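Local coordinates for Lin0012 protein (Listeria innocua, PDB 3K17), which probably phosphorylates phosphomevalonate with ATP, as a GHMP-family kinase of the mevalonate route to isopentenyl diphosphate, at residues Gly170-Tyr175 / Gln260-Lys265; Pro211-Ser216 / Leu269-Ile274; Glu276-Leu281 / Ser303-Gly308; Lys334-Trp339 / Ile344-Phe349. One frame throughout, in Å; residues are numbered along the deposited sequence.

Contact 1. Residues Gly170-Tyr175 / Gln260-Lys265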
loop_
_atom_site.group_PDB
_atom_site.type_symbol
_atom_site.label_atom_id
_atom_site.label_comp_id
_atom_site.label_asym_id
_atom_site.label_seq_id
_atom_site.Cartn_x
_atom_site.Cartn_y
_atom_site.Cartn_z
ATOM N N GLY A 170 44.789 -5.909 2.907
ATOM C CA GLY A 170 45.451 -7.203 2.877
ATOM C C GLY A 170 46.365 -7.345 4.089
ATOM O O GLY A 170 46.374 -6.489 4.976
ATOM N N GLY A 171 47.126 -8.433 4.134
ATOM C CA GLY A 171 48.031 -8.665 5.246
ATOM C C GLY A 171 47.391 -8.594 6.619
ATOM O O GLY A 171 46.204 -8.891 6.786
ATOM N N TRP A 172 48.197 -8.204 7.606
ATOM C CA TRP A 172 47.760 -8.069 8.984
ATOM C C TRP A 172 47.690 -6.588 9.330
ATOM O O TRP A 172 48.606 -5.829 8.993
ATOM C CB TRP A 172 48.757 -8.752 9.935
ATOM C CG TRP A 172 48.811 -10.251 9.822
ATOM C CD1 TRP A 172 49.304 -10.982 8.778
ATOM C CD2 TRP A 172 48.301 -11.197 10.769
ATOM N NE1 TRP A 172 49.126 -12.324 9.013
ATOM C CE2 TRP A 172 48.511 -12.485 10.228
ATOM C CE3 TRP A 172 47.681 -11.081 12.022
ATOM C CZ2 TRP A 172 48.119 -13.651 10.896
ATOM C CZ3 TRP A 172 47.291 -12.242 12.688
ATOM C CH2 TRP A 172 47.512 -13.510 12.120
ATOM N N ILE A 173 46.624 -6.175 10.010
ATOM C CA ILE A 173 46.486 -4.771 10.379
ATOM C C ILE A 173 45.911 -4.524 11.765
ATOM O O ILE A 173 45.231 -5.373 12.353
ATOM C CB ILE A 173 45.559 -3.995 9.405
ATOM C CG1 ILE A 173 44.145 -4.583 9.461
ATOM C CG2 ILE A 173 46.112 -4.046 7.988
ATOM C CD1 ILE A 173 43.070 -3.718 8.795
ATOM N N ALA A 174 46.200 -3.330 12.269
ATOM C CA ALA A 174 45.663 -2.858 13.523
ATOM C C ALA A 174 44.710 -1.794 12.985
ATOM O O ALA A 174 45.143 -0.810 12.376
ATOM C CB ALA A 174 46.746 -2.223 14.372
ATOM N N TYR A 175 43.412 -2.004 13.174
ATOM C CA TYR A 175 42.417 -1.057 12.680
ATOM C C TYR A 175 41.795 -0.249 13.807
ATOM O O TYR A 175 41.295 -0.816 14.782
ATOM C CB TYR A 175 41.301 -1.804 11.945
ATOM C CG TYR A 175 40.167 -0.900 11.519
ATOM C CD1 TYR A 175 40.320 -0.020 10.453
ATOM C CD2 TYR A 175 38.950 -0.895 12.208
ATOM C CE1 TYR A 175 39.293 0.848 10.077
ATOM C CE2 TYR A 175 37.917 -0.028 11.839
ATOM C CZ TYR A 175 38.096 0.841 10.772
ATOM O OH TYR A 175 37.083 1.699 10.398
ATOM N N GLN A 260 51.594 -4.493 21.228
ATOM C CA GLN A 260 52.977 -4.537 21.698
ATOM C C GLN A 260 53.564 -5.876 21.250
ATOM O O GLN A 260 54.658 -5.936 20.691
ATOM C CB GLN A 260 53.008 -4.448 23.223
ATOM C CG GLN A 260 54.404 -4.502 23.845
ATOM C CD GLN A 260 54.339 -4.534 25.358
ATOM O OE1 GLN A 260 53.619 -3.749 25.973
ATOM N NE2 GLN A 260 55.095 -5.442 25.968
ATOM N N ALA A 261 52.815 -6.949 21.493
ATOM C CA ALA A 261 53.247 -8.294 21.122
ATOM C C ALA A 261 53.606 -8.381 19.644
ATOM O O ALA A 261 54.578 -9.040 19.270
ATOM C CB ALA A 261 52.152 -9.305 21.454
ATOM N N PHE A 262 52.814 -7.721 18.801
ATOM C CA PHE A 262 53.062 -7.718 17.363
ATOM C C PHE A 262 54.334 -6.936 17.055
ATOM O O PHE A 262 55.231 -7.424 16.372
ATOM C CB PHE A 262 51.872 -7.084 16.626
ATOM C CG PHE A 262 50.897 -8.084 16.059
ATOM C CD1 PHE A 262 50.985 -8.481 14.725
ATOM C CD2 PHE A 262 49.884 -8.618 16.852
ATOM C CE1 PHE A 262 50.077 -9.395 14.191
ATOM C CE2 PHE A 262 48.967 -9.537 16.328
ATOM C CZ PHE A 262 49.065 -9.924 14.995
ATOM N N HIS A 263 54.400 -5.712 17.564
ATOM C CA HIS A 263 55.560 -4.853 17.347
ATOM C C HIS A 263 56.858 -5.510 17.805
ATOM O O HIS A 263 57.873 -5.446 17.108
ATOM C CB HIS A 263 55.376 -3.528 18.097
ATOM C CG HIS A 263 54.396 -2.596 17.453
ATOM N ND1 HIS A 263 53.856 -1.514 18.115
ATOM C CD2 HIS A 263 53.892 -2.559 16.197
ATOM C CE1 HIS A 263 53.062 -0.850 17.293
ATOM N NE2 HIS A 263 53.066 -1.463 16.123
ATOM N N THR A 264 56.821 -6.157 18.966
ATOM C CA THR A 264 58.023 -6.784 19.507
ATOM C C THR A 264 58.149 -8.282 19.266
ATOM O O THR A 264 59.109 -8.905 19.714
ATOM C CB THR A 264 58.140 -6.514 21.019
ATOM O OG1 THR A 264 57.039 -7.117 21.711
ATOM C CG2 THR A 264 58.127 -5.020 21.280
ATOM N N LYS A 265 57.191 -8.856 18.545
ATOM C CA LYS A 265 57.214 -10.287 18.256
ATOM C C LYS A 265 57.289 -11.084 19.548
ATOM O O LYS A 265 58.008 -12.072 19.638
ATOM C CB LYS A 265 58.412 -10.631 17.371
ATOM C CG LYS A 265 58.484 -9.812 16.095
ATOM C CD LYS A 265 59.631 -10.261 15.205
ATOM C CE LYS A 265 59.787 -9.346 13.993
ATOM N NZ LYS A 265 58.545 -9.261 13.164
#
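Trp-172 and Phe-262 meet as two inclined rings, one carried by the strand 172-176 and the other by the last turns of the helix 241-264. The six-membered ring of the indole and the phenyl ring have centroids 5.7 Å apart and planes at 46°, an oblique pairing that is neither a stack nor an edge-to-face contact. The phenyl ring offers its rim: Phe-262 CZ lies 3.5 Å from Trp-172 CE3, and Phe-262 CE1 is 3.6 Å from that same carbon. Relative to the phenyl ring, the indole carbons CE3 and CZ3 sit at the edge, close to its plane. The side chains run at about a right angle, and the contacts fall on those two carbons of the six-membered ring. Trp-172 CG lies beside the backbone N, opposite the carbonyl carbon (chi1 -68°), which points the indole to the helix. Trp-172 NE1 is hydrogen-bonded to Thr-351 OG1. Leu-208 and Ile-31 also pack on Phe-262, and Leu-208 on Trp-172 too. Lys-265, with positive phi, leaves helical angles in a Schellman motif. The arrangement is a helix-on-sheet aromatic contact, joining the large mixed sheet of the GHMP kinase fold to a helix of the C-terminal part.

Contact 2. Residues Pro211-Ser216 / Leu269-Ile274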
loop_
_atom_site.group_PDB
_atom_site.type_symbol
_atom_site.label_atom_id
_atom_site.label_comp_id
_atom_site.label_asym_id
_atom_site.label_seq_id
_atom_site.Cartn_x
_atom_site.Cartn_y
_atom_site.Cartn_z
ATOM N N PRO A 211 52.712 -12.709 12.821
ATOM C CA PRO A 211 53.364 -13.377 13.949
ATOM C C PRO A 211 54.025 -14.673 13.487
ATOM O O PRO A 211 53.598 -15.284 12.495
ATOM C CB PRO A 211 52.210 -13.640 14.914
ATOM C CG PRO A 211 51.254 -12.535 14.605
ATOM C CD PRO A 211 51.283 -12.501 13.099
ATOM N N VAL A 212 55.064 -15.089 14.206
ATOM C CA VAL A 212 55.773 -16.316 13.865
ATOM C C VAL A 212 54.943 -17.552 14.212
ATOM O O VAL A 212 54.944 -18.524 13.460
ATOM C CB VAL A 212 57.156 -16.401 14.586
ATOM C CG1 VAL A 212 57.823 -17.752 14.294
ATOM C CG2 VAL A 212 58.070 -15.273 14.099
ATOM N N PRO A 213 54.233 -17.537 15.354
ATOM C CA PRO A 213 53.415 -18.698 15.731
ATOM C C PRO A 213 52.445 -19.059 14.605
ATOM O O PRO A 213 51.820 -18.177 14.020
ATOM C CB PRO A 213 52.680 -18.214 16.980
ATOM C CG PRO A 213 53.645 -17.234 17.582
ATOM C CD PRO A 213 54.131 -16.477 16.373
ATOM N N THR A 214 52.327 -20.345 14.298
ATOM C CA THR A 214 51.426 -20.795 13.232
ATOM C C THR A 214 49.981 -20.373 13.513
ATOM O O THR A 214 49.469 -20.570 14.613
ATOM C CB THR A 214 51.454 -22.339 13.075
ATOM O OG1 THR A 214 52.782 -22.768 12.758
ATOM C CG2 THR A 214 50.517 -22.784 11.939
ATOM N N PHE A 215 49.327 -19.806 12.506
ATOM C CA PHE A 215 47.934 -19.368 12.628
ATOM C C PHE A 215 47.012 -20.432 12.020
ATOM O O PHE A 215 47.170 -20.808 10.857
ATOM C CB PHE A 215 47.745 -18.047 11.886
ATOM C CG PHE A 215 46.412 -17.388 12.127
ATOM C CD1 PHE A 215 46.080 -16.900 13.388
ATOM C CD2 PHE A 215 45.517 -17.198 11.077
ATOM C CE1 PHE A 215 44.881 -16.225 13.596
ATOM C CE2 PHE A 215 44.312 -16.523 11.276
ATOM C CZ PHE A 215 43.994 -16.034 12.532
ATOM N N SER A 216 46.049 -20.909 12.801
ATOM C CA SER A 216 45.120 -21.924 12.315
ATOM C C SER A 216 43.687 -21.398 12.239
ATOM O O SER A 216 43.233 -20.681 13.132
ATOM C CB SER A 216 45.171 -23.156 13.225
ATOM O OG SER A 216 46.433 -23.799 13.140
ATOM N N LEU A 269 53.424 -13.030 24.947
ATOM C CA LEU A 269 52.479 -11.943 25.180
ATOM C C LEU A 269 51.284 -12.049 24.221
ATOM O O LEU A 269 50.196 -11.550 24.516
ATOM C CB LEU A 269 53.178 -10.590 25.012
ATOM C CG LEU A 269 52.318 -9.352 25.272
ATOM C CD1 LEU A 269 51.764 -9.395 26.692
ATOM C CD2 LEU A 269 53.148 -8.093 25.046
ATOM N N LEU A 270 51.493 -12.690 23.074
ATOM C CA LEU A 270 50.411 -12.874 22.112
ATOM C C LEU A 270 49.441 -13.915 22.668
ATOM O O LEU A 270 48.231 -13.684 22.704
ATOM C CB LEU A 270 50.958 -13.337 20.755
ATOM C CG LEU A 270 49.925 -13.641 19.657
ATOM C CD1 LEU A 270 49.038 -12.430 19.392
ATOM C CD2 LEU A 270 50.649 -14.059 18.398
ATOM N N TYR A 271 49.978 -15.048 23.122
ATOM C CA TYR A 271 49.146 -16.118 23.676
ATOM C C TYR A 271 48.285 -15.658 24.847
ATOM O O TYR A 271 47.076 -15.887 24.869
ATOM C CB TYR A 271 50.007 -17.303 24.138
ATOM C CG TYR A 271 50.862 -17.921 23.054
ATOM C CD1 TYR A 271 50.317 -18.265 21.816
ATOM C CD2 TYR A 271 52.219 -18.162 23.267
ATOM C CE1 TYR A 271 51.109 -18.836 20.810
ATOM C CE2 TYR A 271 53.020 -18.729 22.275
ATOM C CZ TYR A 271 52.461 -19.061 21.051
ATOM O OH TYR A 271 53.255 -19.605 20.069
ATOM N N SER A 272 48.908 -15.014 25.826
ATOM C CA SER A 272 48.172 -14.544 26.989
ATOM C C SER A 272 47.127 -13.495 26.620
ATOM O O SER A 272 46.056 -13.460 27.210
ATOM C CB SER A 272 49.139 -13.990 28.043
ATOM O OG SER A 272 50.034 -13.052 27.476
ATOM N N SER A 273 47.430 -12.648 25.641
ATOM C CA SER A 273 46.482 -11.617 25.219
ATOM C C SER A 273 45.246 -12.249 24.586
ATOM O O SER A 273 44.115 -11.819 24.830
ATOM C CB SER A 273 47.132 -10.666 24.211
ATOM O OG SER A 273 48.238 -9.997 24.779
ATOM N N ILE A 274 45.462 -13.266 23.763
ATOM C CA ILE A 274 44.354 -13.955 23.115
ATOM C C ILE A 274 43.476 -14.632 24.174
ATOM O O ILE A 274 42.243 -14.553 24.119
ATOM C CB ILE A 274 44.877 -15.000 22.108
ATOM C CG1 ILE A 274 45.574 -14.291 20.941
ATOM C CG2 ILE A 274 43.737 -15.861 21.597
ATOM C CD1 ILE A 274 44.667 -13.361 20.141
#
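Leu-270 turns its CG anti to the backbone N (chi1 177°), which carries the branch CD2 to Pro-211, whereas Tyr-271 has its CG anti to the carbonyl carbon (chi1 -59°), so that its ring reaches Pro-213. Two consecutive helical residues thus serve two prolines that are separated by a single residue. Leu-270 CD2 lies 3.8 Å from Pro-211 CB and 4.1 Å from Pro-211 CG, meeting the CB-CG edge of the pyrrolidine, with the two side chains at about a right angle. The same methyl comes only loosely near the second proline, 4.4 Å from Pro-213 CG. There the phenol takes over: Tyr-271 OH is 3.4 Å from Pro-213 CB, and Tyr-271 CZ is 4.1 Å from Pro-213 CG. The hydroxyl is therefore buried against aliphatic carbon, and it has no polar partner in the model. Phe-325 of the strand 321-326 packs on Pro-211, Leu-270 and Tyr-271 alike and continues the apolar layer. Within the helix, Leu-269 O accepts from both the backbone N and the hydroxyl OG of Ser-273. Here two prolines of the segment leading into strand 214-219 pack on helix 267-288, part of the alpha/beta C-terminal portion of a GHMP kinase.

Contact 3. Residues Glu276-Leu281 / Ser303-Gly308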
loop_
_atom_site.group_PDB
_atom_site.type_symbol
_atom_site.label_atom_id
_atom_site.label_comp_id
_atom_site.label_asym_id
_atom_site.label_seq_id
_atom_site.Cartn_x
_atom_site.Cartn_y
_atom_site.Cartn_z
ATOM N N GLU A 276 43.075 -13.780 27.244
ATOM C CA GLU A 276 42.337 -12.735 27.943
ATOM C C GLU A 276 41.200 -12.191 27.083
ATOM O O GLU A 276 40.090 -11.972 27.577
ATOM C CB GLU A 276 43.267 -11.587 28.343
ATOM C CG GLU A 276 44.382 -11.981 29.302
ATOM C CD GLU A 276 45.128 -10.773 29.832
ATOM O OE1 GLU A 276 44.492 -9.946 30.513
ATOM O OE2 GLU A 276 46.342 -10.643 29.567
ATOM N N ASN A 277 41.473 -11.963 25.798
ATOM C CA ASN A 277 40.430 -11.451 24.911
ATOM C C ASN A 277 39.295 -12.467 24.904
ATOM O O ASN A 277 38.127 -12.109 25.015
ATOM C CB ASN A 277 40.957 -11.261 23.483
ATOM C CG ASN A 277 40.107 -10.291 22.671
ATOM O OD1 ASN A 277 38.948 -10.034 22.999
ATOM N ND2 ASN A 277 40.680 -9.755 21.599
ATOM N N ARG A 278 39.651 -13.740 24.775
ATOM C CA ARG A 278 38.653 -14.801 24.767
ATOM C C ARG A 278 37.791 -14.713 26.017
ATOM O O ARG A 278 36.573 -14.834 25.950
ATOM C CB ARG A 278 39.319 -16.182 24.730
ATOM C CG ARG A 278 38.313 -17.329 24.842
ATOM C CD ARG A 278 38.970 -18.687 25.024
ATOM N NE ARG A 278 37.956 -19.733 25.124
ATOM C CZ ARG A 278 38.185 -20.983 25.520
ATOM N NH1 ARG A 278 39.407 -21.369 25.859
ATOM N NH2 ARG A 278 37.183 -21.850 25.585
ATOM N N ARG A 279 38.440 -14.496 27.155
ATOM C CA ARG A 279 37.750 -14.416 28.433
ATOM C C ARG A 279 36.724 -13.297 28.525
ATOM O O ARG A 279 35.580 -13.538 28.914
ATOM C CB ARG A 279 38.766 -14.276 29.573
ATOM C CG ARG A 279 39.782 -15.420 29.660
ATOM C CD ARG A 279 39.094 -16.777 29.723
ATOM N NE ARG A 279 40.017 -17.873 30.025
ATOM C CZ ARG A 279 40.976 -18.314 29.214
ATOM N NH1 ARG A 279 41.164 -17.758 28.024
ATOM N NH2 ARG A 279 41.743 -19.328 29.592
ATOM N N ILE A 280 37.116 -12.077 28.167
ATOM C CA ILE A 280 36.182 -10.958 28.251
ATOM C C ILE A 280 35.012 -11.118 27.284
ATOM O O ILE A 280 33.924 -10.610 27.533
ATOM C CB ILE A 280 36.883 -9.601 27.996
ATOM C CG1 ILE A 280 37.340 -9.495 26.542
ATOM C CG2 ILE A 280 38.083 -9.460 28.930
ATOM C CD1 ILE A 280 37.940 -8.147 26.205
ATOM N N LEU A 281 35.237 -11.824 26.180
ATOM C CA LEU A 281 34.167 -12.048 25.212
ATOM C C LEU A 281 33.218 -13.088 25.795
ATOM O O LEU A 281 32.010 -13.035 25.569
ATOM C CB LEU A 281 34.743 -12.518 23.869
ATOM C CG LEU A 281 35.378 -11.412 23.011
ATOM C CD1 LEU A 281 36.114 -12.006 21.826
ATOM C CD2 LEU A 281 34.298 -10.452 22.545
ATOM N N SER A 303 41.041 -26.628 22.952
ATOM C CA SER A 303 42.054 -27.489 22.365
ATOM C C SER A 303 43.280 -26.674 21.955
ATOM O O SER A 303 44.413 -27.151 22.045
ATOM C CB SER A 303 41.471 -28.243 21.167
ATOM O OG SER A 303 40.765 -27.366 20.306
ATOM N N ALA A 304 43.056 -25.441 21.508
ATOM C CA ALA A 304 44.160 -24.576 21.110
ATOM C C ALA A 304 45.003 -24.270 22.345
ATOM O O ALA A 304 46.229 -24.246 22.287
ATOM C CB ALA A 304 43.626 -23.282 20.510
ATOM N N GLU A 305 44.332 -24.040 23.466
ATOM C CA GLU A 305 45.018 -23.740 24.710
ATOM C C GLU A 305 45.711 -24.969 25.305
ATOM O O GLU A 305 46.856 -24.884 25.746
ATOM C CB GLU A 305 44.028 -23.139 25.710
ATOM C CG GLU A 305 43.615 -21.714 25.357
ATOM C CD GLU A 305 42.657 -21.115 26.364
ATOM O OE1 GLU A 305 42.775 -21.453 27.559
ATOM O OE2 GLU A 305 41.798 -20.296 25.971
ATOM N N ASN A 306 45.027 -26.110 25.302
ATOM C CA ASN A 306 45.607 -27.334 25.841
ATOM C C ASN A 306 46.845 -27.747 25.060
ATOM O O ASN A 306 47.734 -28.412 25.594
ATOM C CB ASN A 306 44.594 -28.478 25.803
ATOM C CG ASN A 306 43.368 -28.196 26.638
ATOM O OD1 ASN A 306 43.456 -27.574 27.697
ATOM N ND2 ASN A 306 42.216 -28.662 26.174
HETATM N N MSE A 307 46.902 -27.343 23.795
HETATM C CA MSE A 307 48.023 -27.689 22.932
HETATM C C MSE A 307 49.218 -26.769 23.166
HETATM O O MSE A 307 50.261 -26.923 22.530
HETATM C CB MSE A 307 47.589 -27.611 21.468
HETATM C CG MSE A 307 48.320 -28.567 20.545
HETATM SE SE MSE A 307 47.958 -30.420 20.986
HETATM C CE MSE A 307 46.205 -30.581 20.188
ATOM N N GLY A 308 49.058 -25.803 24.068
ATOM C CA GLY A 308 50.146 -24.887 24.362
ATOM C C GLY A 308 49.982 -23.471 23.833
ATOM O O GLY A 308 50.671 -22.562 24.293
#
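Glu-305 OE2 is gripped by two arginines that follow each other on the helix 267-288. The shorter bond comes from Arg-278 NH1, at 2.6 Å with an N-H...O angle of 153°; Arg-279 NH1 adds a weak one at 3.3 Å. The second carboxylate oxygen, Glu-305 OE1, takes Arg-279 NH2 at 3.1 Å. Both arginines form salt bridges with the glutamate, yet they approach it quite differently. Arg-278 reaches out with an extended chain and brings OE2 into its guanidinium plane at the edge, but its NH1 stands above the carboxylate plane, the two planes being 76° apart. Arg-279, bent at chi2, comes from the opposite direction with its guanidinium only 16° from the carboxylate plane and meets OE1 on the syn side. These two planes are nearly parallel but offset, so the bond to OE1 is tilted from both. Arg-278 has further acidic partners, Asp-302 through NH2 and Glu-293 through NE, which fix the rotation of its guanidinium. Two arginines on one carboxylate would be expected to favour its ionised form. Gly-308, with positive phi, closes helix 295-306 in a Schellman motif, its N bonded back to Glu-305 O. This interhelical salt-bridge network, on a partly buried face, ties helix 267-288 to helix 295-306 in the C-terminal region of the GHMP kinase fold.

Contact 4. Residues Lys334-Trp339 / Ile344-Phe349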
loop_
_atom_site.group_PDB
_atom_site.type_symbol
_atom_site.label_atom_id
_atom_site.label_comp_id
_atom_site.label_asym_id
_atom_site.label_seq_id
_atom_site.Cartn_x
_atom_site.Cartn_y
_atom_site.Cartn_z
ATOM N N LYS A 334 48.503 -31.152 15.220
ATOM C CA LYS A 334 47.847 -31.926 16.270
ATOM C C LYS A 334 46.548 -31.225 16.647
ATOM O O LYS A 334 45.523 -31.871 16.873
ATOM C CB LYS A 334 48.734 -32.025 17.515
ATOM C CG LYS A 334 49.479 -33.347 17.678
ATOM C CD LYS A 334 50.573 -33.524 16.638
ATOM C CE LYS A 334 51.364 -34.803 16.893
ATOM N NZ LYS A 334 52.031 -34.790 18.228
ATOM N N LEU A 335 46.601 -29.898 16.723
ATOM C CA LEU A 335 45.423 -29.113 17.068
ATOM C C LEU A 335 44.350 -29.311 15.999
ATOM O O LEU A 335 43.195 -29.593 16.316
ATOM C CB LEU A 335 45.781 -27.631 17.169
ATOM C CG LEU A 335 44.625 -26.661 17.428
ATOM C CD1 LEU A 335 43.940 -27.004 18.733
ATOM C CD2 LEU A 335 45.162 -25.235 17.461
ATOM N N VAL A 336 44.745 -29.162 14.740
ATOM C CA VAL A 336 43.832 -29.333 13.617
ATOM C C VAL A 336 43.178 -30.720 13.629
ATOM O O VAL A 336 41.986 -30.851 13.355
ATOM C CB VAL A 336 44.568 -29.121 12.273
ATOM C CG1 VAL A 336 43.692 -29.574 11.104
ATOM C CG2 VAL A 336 44.918 -27.644 12.110
ATOM N N ASN A 337 43.955 -31.753 13.946
ATOM C CA ASN A 337 43.418 -33.110 13.995
ATOM C C ASN A 337 42.321 -33.202 15.054
ATOM O O ASN A 337 41.294 -33.847 14.839
ATOM C CB ASN A 337 44.536 -34.119 14.292
ATOM C CG ASN A 337 44.015 -35.546 14.429
ATOM O OD1 ASN A 337 43.647 -35.981 15.520
ATOM N ND2 ASN A 337 43.969 -36.275 13.315
ATOM N N GLU A 338 42.538 -32.554 16.195
ATOM C CA GLU A 338 41.545 -32.551 17.264
ATOM C C GLU A 338 40.283 -31.817 16.810
ATOM O O GLU A 338 39.163 -32.262 17.081
ATOM C CB GLU A 338 42.112 -31.882 18.514
ATOM C CG GLU A 338 43.162 -32.718 19.219
ATOM C CD GLU A 338 42.659 -34.119 19.528
ATOM O OE1 GLU A 338 41.594 -34.242 20.170
ATOM O OE2 GLU A 338 43.326 -35.097 19.124
ATOM N N TRP A 339 40.467 -30.694 16.115
ATOM C CA TRP A 339 39.331 -29.922 15.616
ATOM C C TRP A 339 38.486 -30.768 14.661
ATOM O O TRP A 339 37.266 -30.817 14.779
ATOM C CB TRP A 339 39.795 -28.679 14.842
ATOM C CG TRP A 339 40.322 -27.533 15.664
ATOM C CD1 TRP A 339 40.338 -27.424 17.026
ATOM C CD2 TRP A 339 40.866 -26.303 15.158
ATOM N NE1 TRP A 339 40.852 -26.202 17.398
ATOM C CE2 TRP A 339 41.184 -25.496 16.271
ATOM C CE3 TRP A 339 41.113 -25.809 13.870
ATOM C CZ2 TRP A 339 41.734 -24.219 16.136
ATOM C CZ3 TRP A 339 41.661 -24.537 13.735
ATOM C CH2 TRP A 339 41.965 -23.759 14.865
ATOM N N ILE A 344 34.791 -29.763 12.932
ATOM C CA ILE A 344 35.258 -28.450 12.492
ATOM C C ILE A 344 36.040 -28.610 11.190
ATOM O O ILE A 344 36.841 -29.531 11.058
ATOM C CB ILE A 344 36.178 -27.816 13.577
ATOM C CG1 ILE A 344 35.344 -27.451 14.811
ATOM C CG2 ILE A 344 36.911 -26.595 13.013
ATOM C CD1 ILE A 344 36.170 -27.323 16.091
ATOM N N LYS A 345 35.790 -27.738 10.216
ATOM C CA LYS A 345 36.514 -27.823 8.954
ATOM C C LYS A 345 37.735 -26.915 8.976
ATOM O O LYS A 345 37.620 -25.707 9.181
ATOM C CB LYS A 345 35.633 -27.431 7.757
ATOM C CG LYS A 345 36.386 -27.494 6.436
ATOM C CD LYS A 345 35.521 -27.168 5.218
ATOM C CE LYS A 345 34.477 -28.246 4.970
ATOM N NZ LYS A 345 35.107 -29.604 5.002
ATOM N N HIS A 346 38.902 -27.511 8.766
ATOM C CA HIS A 346 40.150 -26.764 8.741
ATOM C C HIS A 346 40.216 -25.963 7.443
ATOM O O HIS A 346 39.902 -26.483 6.379
ATOM C CB HIS A 346 41.332 -27.745 8.807
ATOM C CG HIS A 346 42.680 -27.103 8.672
ATOM N ND1 HIS A 346 43.054 -25.989 9.394
ATOM C CD2 HIS A 346 43.770 -27.469 7.957
ATOM C CE1 HIS A 346 44.316 -25.702 9.132
ATOM N NE2 HIS A 346 44.775 -26.585 8.264
ATOM N N LEU A 347 40.597 -24.691 7.532
ATOM C CA LEU A 347 40.739 -23.878 6.329
ATOM C C LEU A 347 42.216 -23.475 6.204
ATOM O O LEU A 347 42.654 -22.483 6.804
ATOM C CB LEU A 347 39.846 -22.623 6.405
ATOM C CG LEU A 347 38.330 -22.838 6.555
ATOM C CD1 LEU A 347 37.595 -21.496 6.469
ATOM C CD2 LEU A 347 37.830 -23.765 5.458
ATOM N N PRO A 348 43.013 -24.266 5.457
ATOM C CA PRO A 348 44.442 -23.980 5.259
ATOM C C PRO A 348 44.649 -22.478 5.058
ATOM O O PRO A 348 44.026 -21.861 4.196
ATOM C CB PRO A 348 44.780 -24.806 4.025
ATOM C CG PRO A 348 43.940 -26.065 4.266
ATOM C CD PRO A 348 42.613 -25.498 4.744
ATOM N N PHE A 349 45.542 -21.900 5.853
ATOM C CA PHE A 349 45.764 -20.464 5.825
ATOM C C PHE A 349 47.159 -19.932 5.522
ATOM O O PHE A 349 48.168 -20.533 5.861
ATOM C CB PHE A 349 45.325 -19.886 7.182
ATOM C CG PHE A 349 45.740 -18.443 7.412
ATOM C CD1 PHE A 349 44.853 -17.399 7.157
ATOM C CD2 PHE A 349 47.018 -18.134 7.876
ATOM C CE1 PHE A 349 45.232 -16.071 7.358
ATOM C CE2 PHE A 349 47.410 -16.802 8.082
ATOM C CZ PHE A 349 46.516 -15.772 7.822
#
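A tight helix-to-strand connection forms this contact: helix 329-341 is followed after a short turn by strand 345-346, an outermost strand of the four-stranded antiparallel sheet, which folds back along the helix. At the turn, the backbone N of Ile-344 donates to Trp-339 O at 3.3 Å. Beside this bond the side chains pack, with Trp-339 CB 3.9 Å from Ile-344 CB, and Ile-344 CD1 comes obliquely to the indole, 4.2 Å from Trp-339 CG. The indole nitrogen, Trp-339 NE1, turns elsewhere and donates to Leu-300 O. One helical turn earlier, Val-336 meets His-346. Its methyl CG2 lies over one face of the imidazole, 3.8 Å from the ring centroid and 20° off the normal, a CH-pi contact; the other methyl, CG1, is 3.6 Å from His-346 CG. For His-346, chi1 175° swings the ring towards the valine and chi2 48° turns that face to it, with Pro-348 N over the opposite one. His-346 ND1 makes a weak hydrogen bond to Val-217 O on the neighbouring strand. Such a helix packed over an antiparallel sheet whose edge strand follows it in the chain belongs to the alpha/beta C-terminal architecture of GHMP kinases.

Contacts 1 and 2 are buried and apolar, whereas contacts 3 and 4 are partly buried and bring in polar bonds, a charged network in the one and a backbone bond in the other. Helix 267-288 serves both contact 2 and contact 3, apolar at 269-274 and charged at 276-281. Contacts 1 and 2 touch directly, Phe-262 CE1 lying 3.4 Å from Pro-211 CG. Contacts 2 and 4 reach neighbouring strands of the four-stranded sheet, and Phe-215 meets Phe-349 edge-to-face between them. Contact 4 adjoins contact 3 through Leu-335, packed on Ser-303 and Ala-304. Only contact 1 involves the large mixed sheet.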